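Local coordinates for probable protein phosphatase 2C 50 (Oryza sativa subsp. japonica, PDB 5ZCG) that probably removes phosphate from phosphoserine and phosphothreonine in other proteins, as a magnesium-dependent phosphatase of the PP2C family, at residues V263-R266 and Q267-W271; K89-G92 and E93-E96; A69-C72 and R73-H77; I179-K182 and P183-D187. The protein carries 5 engineered substitutions. All coordinates share one frame; numbering follows the deposited sequence.

Overall arrangement
Along the chain the order is interaction 3, 2, 4, 1, all in the PP2C phosphatase part of the protein. Interactions 3 and 2 lie on the same helix, 67-91: the first near its start, the second where it gives way to the loop before helix 99-118, their centres 29 Å apart. Interaction 4 leads into helix 186-194, with nearest atoms about 12 Å from interaction 3; the side chains of Lys182 (interaction 4) and Ala69 (interaction 3) lie about 9 and 7 Å from a bound magnesium. Interaction 1 belongs to helix 257-274, which packs on the five-stranded sheet, 43 Å from interaction 2 between centres. The set thus samples helices flanking both sheets of the phosphatase and the loop beside its metal site.

Interaction 1. Residues V263-R266 and Q267-W271; sequences VARR and QILLW
Leu269 sets its CD1 methyl over the flat guanidinium of Arg265, one helical turn away, and the two side chains run at a slant to each other. The methyl stands 3.7 Å above the guanidinium plane, over its centre, and Leu269 CD1 lies 3.8 Å from Arg265 CZ. Arg265 reaches this position with an extended chain from CG to NE, its CG swung away from the backbone N (chi1 157°), which carries the planar end out to beneath Leu269 CD1. Arg266 and Leu270 behave differently: they lie alongside, pointing the same way, with Arg266 CG 3.6 Å from Leu270 CD1, so the methylene part of the arginine does the touching. The Arg266 chain then bends at chi3, and Gln267 NE2 comes to the edge of its guanidinium, 3.5 Å from Arg266 NH1, an approach of two donors and not a hydrogen bond, with the planes 69° apart. Beneath these pairs the helix holds its usual i to i+4 bonds, among them Leu269 N to Arg265 O at 3.1 Å with a nearly straight N-H (173°). On another side Ala264 and Ile268 pack on strands 241-247 and 313-319. Replacing Arg265 by alanine would probably strip the cover from Leu269 CD1 and lose the long, weak ion pair with Asp242. The chemistry is amphipathic: arginines lend carbon or a guanidinium face to outer leucines, while small and branched residues meet the sheet.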
loop_
_atom_site.group_PDB
_atom_site.type_symbol
_atom_site.label_atom_id
_atom_site.label_comp_id
_atom_site.label_asym_id
_atom_site.label_seq_id
_atom_site.Cartn_x
_atom_site.Cartn_y
_atom_site.Cartn_z
ATOM N N VAL A 263 20.571 -17.689 -5.382
ATOM C CA VAL A 263 21.301 -17.199 -4.218
ATOM C C VAL A 263 20.768 -17.841 -2.943
ATOM O O VAL A 263 21.540 -18.316 -2.105
ATOM C CB VAL A 263 21.231 -15.660 -4.155
ATOM C CG1 VAL A 263 21.608 -15.171 -2.769
ATOM C CG2 VAL A 263 22.158 -15.042 -5.202
ATOM N N ALA A 264 19.440 -17.890 -2.783
ATOM C CA ALA A 264 18.871 -18.420 -1.546
ATOM C C ALA A 264 19.220 -19.889 -1.361
ATOM O O ALA A 264 19.684 -20.303 -0.285
ATOM C CB ALA A 264 17.350 -18.219 -1.538
ATOM N N ARG A 265 19.001 -20.700 -2.402
ATOM C CA ARG A 265 19.262 -22.131 -2.272
ATOM C C ARG A 265 20.742 -22.416 -2.027
ATOM O O ARG A 265 21.094 -23.219 -1.142
ATOM C CB ARG A 265 18.761 -22.850 -3.526
ATOM C CG ARG A 265 19.430 -24.185 -3.795
ATOM C CD ARG A 265 19.018 -24.749 -5.148
ATOM N NE ARG A 265 19.498 -26.118 -5.320
ATOM C CZ ARG A 265 20.734 -26.433 -5.696
ATOM N NH1 ARG A 265 21.616 -25.474 -5.944
ATOM N NH2 ARG A 265 21.091 -27.704 -5.825
ATOM N N ARG A 266 21.625 -21.718 -2.744
ATOM C CA ARG A 266 23.042 -22.001 -2.586
ATOM C C ARG A 266 23.535 -21.479 -1.230
ATOM O O ARG A 266 24.404 -22.085 -0.600
ATOM C CB ARG A 266 23.841 -21.403 -3.736
ATOM C CG ARG A 266 25.242 -20.952 -3.346
ATOM C CD ARG A 266 26.062 -20.537 -4.539
ATOM N NE ARG A 266 25.435 -19.443 -5.275
ATOM C CZ ARG A 266 25.151 -18.248 -4.762
ATOM N NH1 ARG A 266 25.435 -17.959 -3.497
ATOM N NH2 ARG A 266 24.572 -17.334 -5.518
ATOM N N GLN A 267 22.960 -20.374 -0.727
ATOM C CA GLN A 267 23.327 -19.891 0.603
ATOM C C GLN A 267 22.930 -20.891 1.677
ATOM O O GLN A 267 23.690 -21.118 2.621
ATOM C CB GLN A 267 22.682 -18.527 0.847
ATOM C CG GLN A 267 23.498 -17.376 0.287
ATOM C CD GLN A 267 24.913 -17.345 0.832
ATOM O OE1 GLN A 267 25.115 -17.265 2.046
ATOM N NE2 GLN A 267 25.901 -17.407 -0.061
ATOM N N ILE A 268 21.742 -21.490 1.566
ATOM C CA ILE A 268 21.331 -22.475 2.569
ATOM C C ILE A 268 22.279 -23.673 2.554
ATOM O O ILE A 268 22.801 -24.101 3.602
ATOM C CB ILE A 268 19.870 -22.899 2.335
ATOM C CG1 ILE A 268 18.907 -21.777 2.764
ATOM C CG2 ILE A 268 19.566 -24.196 3.068
ATOM C CD1 ILE A 268 17.506 -21.885 2.164
ATOM N N LEU A 269 22.536 -24.216 1.356
ATOM C CA LEU A 269 23.425 -25.371 1.258
ATOM C C LEU A 269 24.829 -25.036 1.752
ATOM O O LEU A 269 25.464 -25.845 2.440
ATOM C CB LEU A 269 23.471 -25.880 -0.182
ATOM C CG LEU A 269 22.146 -26.364 -0.775
ATOM C CD1 LEU A 269 22.302 -26.632 -2.262
ATOM C CD2 LEU A 269 21.642 -27.605 -0.044
ATOM N N LEU A 270 25.325 -23.838 1.426
ATOM C CA LEU A 270 26.666 -23.446 1.841
ATOM C C LEU A 270 26.750 -23.300 3.352
ATOM O O LEU A 270 27.764 -23.671 3.954
ATOM C CB LEU A 270 27.081 -22.142 1.158
ATOM C CG LEU A 270 27.600 -22.202 -0.279
ATOM C CD1 LEU A 270 27.739 -20.789 -0.823
ATOM C CD2 LEU A 270 28.935 -22.954 -0.367
ATOM N N TRP A 271 25.712 -22.741 3.983
ATOM C CA TRP A 271 25.739 -22.661 5.439
ATOM C C TRP A 271 25.831 -24.050 6.047
ATOM O O TRP A 271 26.618 -24.277 6.978
ATOM C CB TRP A 271 24.515 -21.932 5.994
ATOM C CG TRP A 271 24.711 -21.597 7.451
ATOM C CD1 TRP A 271 25.119 -20.400 7.967
ATOM C CD2 TRP A 271 24.556 -22.483 8.576
ATOM N NE1 TRP A 271 25.212 -20.479 9.336
ATOM C CE2 TRP A 271 24.874 -21.746 9.734
ATOM C CE3 TRP A 271 24.169 -23.822 8.713
ATOM C CZ2 TRP A 271 24.820 -22.302 11.013
ATOM C CZ3 TRP A 271 24.120 -24.374 9.982
ATOM C CH2 TRP A 271 24.440 -23.613 11.116
#

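Interaction 2. Residues K89-G92 and E93-E96; sequences KNLG and EMGE
Met94 folds back over the end of helix 67-91, and its side chain can be followed along Asn90 and Leu91. Met94 CB starts 4.0 Å from Leu91 O. Met94 CG, set opposite the carbonyl carbon (chi1 -60°), comes within 3.5 Å of Asn90 O. The sulfur follows: Met94 SD lies 3.7 Å from Leu91 CD2, an apolar contact in which the two side chains run at a slant. Because the chain stays extended beyond CG, the terminal methyl travels on to Asn90, where Met94 CE is 3.8 Å from Asn90 CB and also rests against that residue's carbonyl oxygen. The backbone supplies the bend that makes this possible. Leu91 to Met94 forms a type I beta turn, closed by Met94 N to Leu91 O at 3.1 Å, and just before it Glu93 N bonds to Asn90 O at 3.0 Å. These i to i+3 bonds come in over the carbonyl planes, 67° and 65° out of them, and not on a lone pair. Arg32 also donates to Leu91 O and Gly95 O, and Arg37 to Met94 O, which ties the turn to the chain at Arg32 and the start of helix 37-41. Carbonyl oxygens at the end of the helix are thus taken up by turn amides and by arginines, whose positive charge would probably suit the negative end of the helix dipole, while thioether and leucine carbon add an apolar patch beside this polar network.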
loop_
_atom_site.group_PDB
_atom_site.type_symbol
_atom_site.label_atom_id
_atom_site.label_comp_id
_atom_site.label_asym_id
_atom_site.label_seq_id
_atom_site.Cartn_x
_atom_site.Cartn_y
_atom_site.Cartn_z
ATOM N N LYS A 89 -15.543 -25.565 10.807
ATOM C CA LYS A 89 -16.796 -25.910 11.467
ATOM C C LYS A 89 -17.960 -25.871 10.482
ATOM O O LYS A 89 -18.846 -26.733 10.531
ATOM C CB LYS A 89 -17.043 -24.976 12.650
ATOM C CG LYS A 89 -15.935 -25.036 13.695
ATOM C CD LYS A 89 -16.473 -24.873 15.107
ATOM C CE LYS A 89 -15.336 -24.816 16.120
ATOM N NZ LYS A 89 -14.855 -23.423 16.342
ATOM N N ASN A 90 -17.963 -24.900 9.561
ATOM C CA ASN A 90 -19.070 -24.813 8.613
ATOM C C ASN A 90 -18.955 -25.836 7.486
ATOM O O ASN A 90 -19.978 -26.260 6.940
ATOM C CB ASN A 90 -19.137 -23.415 7.988
ATOM C CG ASN A 90 -19.472 -22.330 8.991
ATOM O OD1 ASN A 90 -20.130 -22.577 10.002
ATOM N ND2 ASN A 90 -19.033 -21.108 8.705
ATOM N N LEU A 91 -17.737 -26.275 7.158
ATOM C CA LEU A 91 -17.564 -27.353 6.196
ATOM C C LEU A 91 -18.049 -28.672 6.762
ATOM O O LEU A 91 -18.435 -29.568 6.002
ATOM C CB LEU A 91 -16.099 -27.461 5.773
ATOM C CG LEU A 91 -15.601 -26.432 4.757
ATOM C CD1 LEU A 91 -14.155 -26.725 4.360
ATOM C CD2 LEU A 91 -16.506 -26.387 3.529
ATOM N N GLY A 92 -18.053 -28.802 8.089
ATOM C CA GLY A 92 -18.714 -29.965 8.661
ATOM C C GLY A 92 -20.205 -30.033 8.376
ATOM O O GLY A 92 -20.807 -31.099 8.557
ATOM N N GLU A 93 -20.807 -28.931 7.925
ATOM C CA GLU A 93 -22.218 -28.868 7.567
ATOM C C GLU A 93 -22.479 -28.992 6.067
ATOM O O GLU A 93 -23.626 -28.827 5.639
ATOM C CB GLU A 93 -22.821 -27.558 8.075
ATOM C CG GLU A 93 -23.135 -27.537 9.555
ATOM C CD GLU A 93 -23.705 -26.206 10.005
ATOM O OE1 GLU A 93 -23.705 -25.253 9.195
ATOM O OE2 GLU A 93 -24.157 -26.115 11.166
ATOM N N MET A 94 -21.459 -29.269 5.258
ATOM C CA MET A 94 -21.603 -29.238 3.807
ATOM C C MET A 94 -21.137 -30.545 3.185
ATOM O O MET A 94 -20.419 -31.328 3.806
ATOM C CB MET A 94 -20.810 -28.074 3.192
ATOM C CG MET A 94 -21.228 -26.700 3.683
ATOM S SD MET A 94 -20.094 -25.412 3.131
ATOM C CE MET A 94 -20.309 -24.196 4.428
ATOM N N GLY A 95 -21.568 -30.773 1.950
ATOM C CA GLY A 95 -21.131 -31.917 1.173
ATOM C C GLY A 95 -19.822 -31.636 0.470
ATOM O O GLY A 95 -18.970 -30.893 0.970
ATOM N N GLU A 96 -19.665 -32.212 -0.720
ATOM C CA GLU A 96 -18.469 -31.942 -1.503
ATOM C C GLU A 96 -18.422 -30.466 -1.885
ATOM O O GLU A 96 -19.450 -29.788 -1.986
ATOM C CB GLU A 96 -18.414 -32.832 -2.743
ATOM C CG GLU A 96 -18.174 -34.316 -2.444
ATOM C CD GLU A 96 -17.061 -34.567 -1.429
ATOM O OE1 GLU A 96 -16.041 -33.843 -1.446
ATOM O OE2 GLU A 96 -17.205 -35.504 -0.614
#

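Interaction 3. Residues A69-C72 and R73-H77; sequences ANYC and RERIH
Tyr71 and Arg75 are brought together by their first torsions: Tyr71 CG lies anti to its own N (chi1 -168°), and chi1 of -85° places Arg75 CG over the tyrosine ring. Bends at chi2 and chi3 then carry the guanidinium on toward Glu117. The result is a CH-pi contact, with Arg75 CG 3.7 Å from the Tyr71 ring centroid and 24° off the ring normal; the methylene sits toward the rim, Arg75 CG being nearest Tyr71 CZ at 3.4 Å. Both polar ends turn to Glu117, which shares a hydrogen bond with Tyr71 OH through OE2 and a salt bridge with Arg75 NH2 through OE1. Asn70 and Arg73 form a second pair, side by side, with Asn70 CB over one face of the Arg73 guanidinium; the edge of that guanidinium faces the Glu74 carboxylate, with a weak, long salt-bridge bond from Arg73 NE to Glu74 OE1, 3.5 Å. Cys72 O is gripped by Ile76 N at 3.0 Å, by Arg75 N at 3.2 Å, and by a water that also accepts from His77 N. A leucine in place of Tyr71 would probably leave Glu117 without its hydroxyl partner and Arg75 CG without the ring face beneath it. In the fold, Tyr71 and Ile76 pack on Val114 of helix 99-118, Cys72, Arg73 and Ile76 on Phe60 of strand 53-63, and Ala69 on Ala19 and Ser144, so this part of helix 67-91 is wedged between its partner helix and the sheet.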
loop_
_atom_site.group_PDB
_atom_site.type_symbol
_atom_site.label_atom_id
_atom_site.label_comp_id
_atom_site.label_asym_id
_atom_site.label_seq_id
_atom_site.Cartn_x
_atom_site.Cartn_y
_atom_site.Cartn_z
ATOM N N ALA A 69 1.089 -1.416 7.452
ATOM C CA ALA A 69 1.950 -2.595 7.387
ATOM C C ALA A 69 2.078 -3.268 8.752
ATOM O O ALA A 69 2.027 -4.502 8.857
ATOM C CB ALA A 69 3.327 -2.209 6.842
ATOM N N ASN A 70 2.237 -2.472 9.814
ATOM C CA ASN A 70 2.329 -3.031 11.160
ATOM C C ASN A 70 1.008 -3.644 11.596
ATOM O O ASN A 70 0.988 -4.706 12.242
ATOM C CB ASN A 70 2.757 -1.948 12.150
ATOM C CG ASN A 70 4.205 -1.545 11.977
ATOM O OD1 ASN A 70 4.987 -2.262 11.357
ATOM N ND2 ASN A 70 4.567 -0.392 12.521
ATOM N N TYR A 71 -0.104 -2.993 11.252
ATOM C CA TYR A 71 -1.405 -3.567 11.567
ATOM C C TYR A 71 -1.588 -4.907 10.865
ATOM O O TYR A 71 -2.138 -5.849 11.445
ATOM C CB TYR A 71 -2.524 -2.599 11.183
ATOM C CG TYR A 71 -3.862 -3.016 11.744
ATOM C CD1 TYR A 71 -4.211 -2.713 13.055
ATOM C CD2 TYR A 71 -4.766 -3.734 10.973
ATOM C CE1 TYR A 71 -5.423 -3.105 13.576
ATOM C CE2 TYR A 71 -5.990 -4.133 11.489
ATOM C CZ TYR A 71 -6.310 -3.809 12.789
ATOM O OH TYR A 71 -7.516 -4.203 13.306
ATOM N N CYS A 72 -1.125 -5.015 9.616
ATOM C CA CYS A 72 -1.218 -6.291 8.915
ATOM C C CYS A 72 -0.382 -7.349 9.616
ATOM O O CYS A 72 -0.859 -8.464 9.870
ATOM C CB CYS A 72 -0.784 -6.130 7.462
ATOM S SG CYS A 72 -1.986 -5.265 6.428
ATOM N N ARG A 73 0.859 -6.991 9.978
ATOM C CA ARG A 73 1.730 -7.908 10.709
ATOM C C ARG A 73 1.058 -8.435 11.972
ATOM O O ARG A 73 1.222 -9.607 12.326
ATOM C CB ARG A 73 3.052 -7.218 11.065
ATOM C CG ARG A 73 3.891 -7.984 12.082
ATOM C CD ARG A 73 5.049 -7.153 12.636
ATOM N NE ARG A 73 4.595 -6.109 13.548
ATOM C CZ ARG A 73 5.128 -4.893 13.623
ATOM N NH1 ARG A 73 6.144 -4.556 12.838
ATOM N NH2 ARG A 73 4.643 -4.011 14.488
ATOM N N GLU A 74 0.310 -7.582 12.672
ATOM C CA GLU A 74 -0.298 -8.006 13.930
ATOM C C GLU A 74 -1.654 -8.688 13.764
ATOM O O GLU A 74 -2.042 -9.478 14.634
ATOM C CB GLU A 74 -0.455 -6.808 14.877
ATOM C CG GLU A 74 0.848 -6.072 15.164
ATOM C CD GLU A 74 1.700 -6.768 16.215
ATOM O OE1 GLU A 74 2.807 -6.272 16.512
ATOM O OE2 GLU A 74 1.263 -7.812 16.746
ATOM N N ARG A 75 -2.380 -8.426 12.677
ATOM C CA ARG A 75 -3.777 -8.837 12.586
ATOM C C ARG A 75 -4.082 -9.904 11.545
ATOM O O ARG A 75 -5.063 -10.637 11.719
ATOM C CB ARG A 75 -4.670 -7.623 12.301
ATOM C CG ARG A 75 -5.068 -6.855 13.548
ATOM C CD ARG A 75 -5.842 -7.731 14.520
ATOM N NE ARG A 75 -7.232 -7.908 14.118
ATOM C CZ ARG A 75 -8.139 -8.549 14.847
ATOM N NH1 ARG A 75 -7.796 -9.073 16.016
ATOM N NH2 ARG A 75 -9.388 -8.667 14.412
ATOM N N ILE A 76 -3.338 -9.972 10.435
ATOM C CA ILE A 76 -3.754 -10.872 9.365
ATOM C C ILE A 76 -3.756 -12.315 9.852
ATOM O O ILE A 76 -4.693 -13.069 9.573
ATOM C CB ILE A 76 -2.874 -10.704 8.117
ATOM C CG1 ILE A 76 -3.299 -9.457 7.343
ATOM C CG2 ILE A 76 -2.991 -11.942 7.231
ATOM C CD1 ILE A 76 -2.632 -9.320 5.998
ATOM N N HIS A 77 -2.717 -12.724 10.584
ATOM C CA HIS A 77 -2.655 -14.123 10.996
ATOM C C HIS A 77 -3.756 -14.459 11.993
ATOM O O HIS A 77 -4.279 -15.577 11.969
ATOM C CB HIS A 77 -1.277 -14.474 11.568
ATOM C CG HIS A 77 -0.999 -13.897 12.921
ATOM N ND1 HIS A 77 -0.389 -12.672 13.096
ATOM C CD2 HIS A 77 -1.210 -14.394 14.161
ATOM C CE1 HIS A 77 -0.254 -12.431 14.388
ATOM N NE2 HIS A 77 -0.745 -13.460 15.056
HETATM O O HOH W 1 -0.186 -11.391 10.224
#

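Interaction 4. Residues I179-K182 and P183-D187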
loop_
_atom_site.group_PDB
_atom_site.type_symbol
_atom_site.label_atom_id
_atom_site.label_comp_id
_atom_site.label_asym_id
_atom_site.label_seq_id
_atom_site.Cartn_x
_atom_site.Cartn_y
_atom_site.Cartn_z
ATOM N N ILE A 179 1.428 -12.857 -8.938
ATOM C CA ILE A 179 1.618 -11.925 -10.041
ATOM C C ILE A 179 1.389 -10.522 -9.500
ATOM O O ILE A 179 0.323 -10.230 -8.942
ATOM C CB ILE A 179 0.678 -12.234 -11.215
ATOM C CG1 ILE A 179 0.830 -13.693 -11.647
ATOM C CG2 ILE A 179 0.976 -11.317 -12.387
ATOM C CD1 ILE A 179 -0.420 -14.518 -11.448
ATOM N N ASP A 180 2.386 -9.655 -9.681
ATOM C CA ASP A 180 2.325 -8.294 -9.162
ATOM C C ASP A 180 1.073 -7.583 -9.650
ATOM O O ASP A 180 0.711 -7.664 -10.825
ATOM C CB ASP A 180 3.564 -7.505 -9.594
ATOM C CG ASP A 180 4.853 -8.084 -9.041
ATOM O OD1 ASP A 180 4.805 -9.159 -8.402
ATOM O OD2 ASP A 180 5.918 -7.461 -9.252
ATOM N N HIS A 181 0.407 -6.882 -8.732
ATOM C CA HIS A 181 -0.755 -6.073 -9.088
ATOM C C HIS A 181 -0.262 -4.696 -9.520
ATOM O O HIS A 181 -0.269 -3.723 -8.763
ATOM C CB HIS A 181 -1.739 -5.998 -7.928
ATOM C CG HIS A 181 -2.403 -7.303 -7.629
ATOM N ND1 HIS A 181 -2.410 -7.865 -6.372
ATOM C CD2 HIS A 181 -3.061 -8.171 -8.434
ATOM C CE1 HIS A 181 -3.057 -9.017 -6.410
ATOM N NE2 HIS A 181 -3.459 -9.228 -7.651
ATOM N N LYS A 182 0.186 -4.629 -10.769
ATOM C CA LYS A 182 0.611 -3.386 -11.400
ATOM C C LYS A 182 -0.549 -2.780 -12.185
ATOM O O LYS A 182 -1.310 -3.511 -12.826
ATOM C CB LYS A 182 1.791 -3.626 -12.337
ATOM C CG LYS A 182 3.120 -3.817 -11.624
ATOM C CD LYS A 182 3.251 -2.861 -10.447
ATOM C CE LYS A 182 4.699 -2.477 -10.204
ATOM N NZ LYS A 182 4.831 -1.437 -9.141
ATOM N N PRO A 183 -0.707 -1.455 -12.142
ATOM C CA PRO A 183 -1.873 -0.837 -12.796
ATOM C C PRO A 183 -1.934 -1.063 -14.300
ATOM O O PRO A 183 -3.033 -1.061 -14.870
ATOM C CB PRO A 183 -1.712 0.652 -12.458
ATOM C CG PRO A 183 -0.841 0.675 -11.237
ATOM C CD PRO A 183 0.098 -0.477 -11.393
ATOM N N ASP A 184 -0.794 -1.256 -14.964
ATOM C CA ASP A 184 -0.801 -1.489 -16.403
ATOM C C ASP A 184 -1.047 -2.948 -16.776
ATOM O O ASP A 184 -1.120 -3.255 -17.971
ATOM C CB ASP A 184 0.512 -1.016 -17.029
ATOM C CG ASP A 184 1.716 -1.750 -16.486
ATOM O OD1 ASP A 184 1.824 -1.888 -15.250
ATOM O OD2 ASP A 184 2.561 -2.184 -17.298
ATOM N N ARG A 185 -1.159 -3.850 -15.801
ATOM C CA ARG A 185 -1.616 -5.200 -16.101
ATOM C C ARG A 185 -2.971 -5.114 -16.794
ATOM O O ARG A 185 -3.842 -4.348 -16.373
ATOM C CB ARG A 185 -1.711 -6.028 -14.816
ATOM C CG ARG A 185 -1.256 -7.474 -14.962
ATOM C CD ARG A 185 -1.226 -8.192 -13.614
ATOM N NE ARG A 185 -2.554 -8.636 -13.199
ATOM C CZ ARG A 185 -2.802 -9.312 -12.081
ATOM N NH1 ARG A 185 -1.812 -9.625 -11.255
ATOM N NH2 ARG A 185 -4.041 -9.676 -11.787
ATOM N N LYS A 186 -3.137 -5.890 -17.869
ATOM C CA LYS A 186 -4.261 -5.676 -18.782
ATOM C C LYS A 186 -5.600 -5.799 -18.063
ATOM O O LYS A 186 -6.492 -4.959 -18.237
ATOM C CB LYS A 186 -4.183 -6.666 -19.946
ATOM C CG LYS A 186 -5.286 -6.488 -20.980
ATOM C CD LYS A 186 -5.185 -7.527 -22.088
ATOM C CE LYS A 186 -5.416 -6.907 -23.460
ATOM N NZ LYS A 186 -6.371 -5.764 -23.408
ATOM N N ASP A 187 -5.747 -6.826 -17.225
ATOM C CA ASP A 187 -6.996 -7.001 -16.494
ATOM C C ASP A 187 -7.178 -5.922 -15.430
ATOM O O ASP A 187 -8.299 -5.446 -15.205
ATOM C CB ASP A 187 -7.040 -8.394 -15.865
ATOM C CG ASP A 187 -5.834 -8.676 -14.982
ATOM O OD1 ASP A 187 -4.817 -7.961 -15.115
ATOM O OD2 ASP A 187 -5.893 -9.616 -14.165
#
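Arg185 reaches back along the chain to Ile179, Asp180 and His181. Arg185 NH1 donates to Asp180 O at 3.2 Å, with the acceptor tilted from the guanidinium plane and the donor well above the carbonyl plane. The same Arg185 NH1 lies 3.5 Å from Ile179 CG2, the two side chains crossing at about a right angle, and 3.4 Å from His181 CD2, where the ring runs alongside the arginine. Asp187 helps to fix the guanidinium: Arg185 NE and NH2 grip the carboxylate side-on, one nitrogen to each oxygen, with Arg185 NE to Asp187 OD1 at 3.0 Å and almost straight (176°), on the syn lone pair. Chi3 of 80° bends the chain so that this edge turns to Asp187 while NH1 turns to the loop. Further out, Glu231 meets Arg185 NH2 and His181 NE2 alike, linking the two through one carboxylate. Lys182 NZ bonds to Ala212 O and bridges to Asp163, and Asp180 pairs with Arg165. The backbone completes the frame: His181 centres an inverse gamma turn, and a type I beta turn from Lys182 to Arg185 is closed by Arg185 N to Lys182 O at 3.0 Å. Arg185 then occupies the N-cap position of helix 186-194 and, braced by Asp187 in the first turn, ties the helix start back to the loop at Asp180, with the side chain of Lys182 about 9 Å from a bound magnesium of the PP2C metal site.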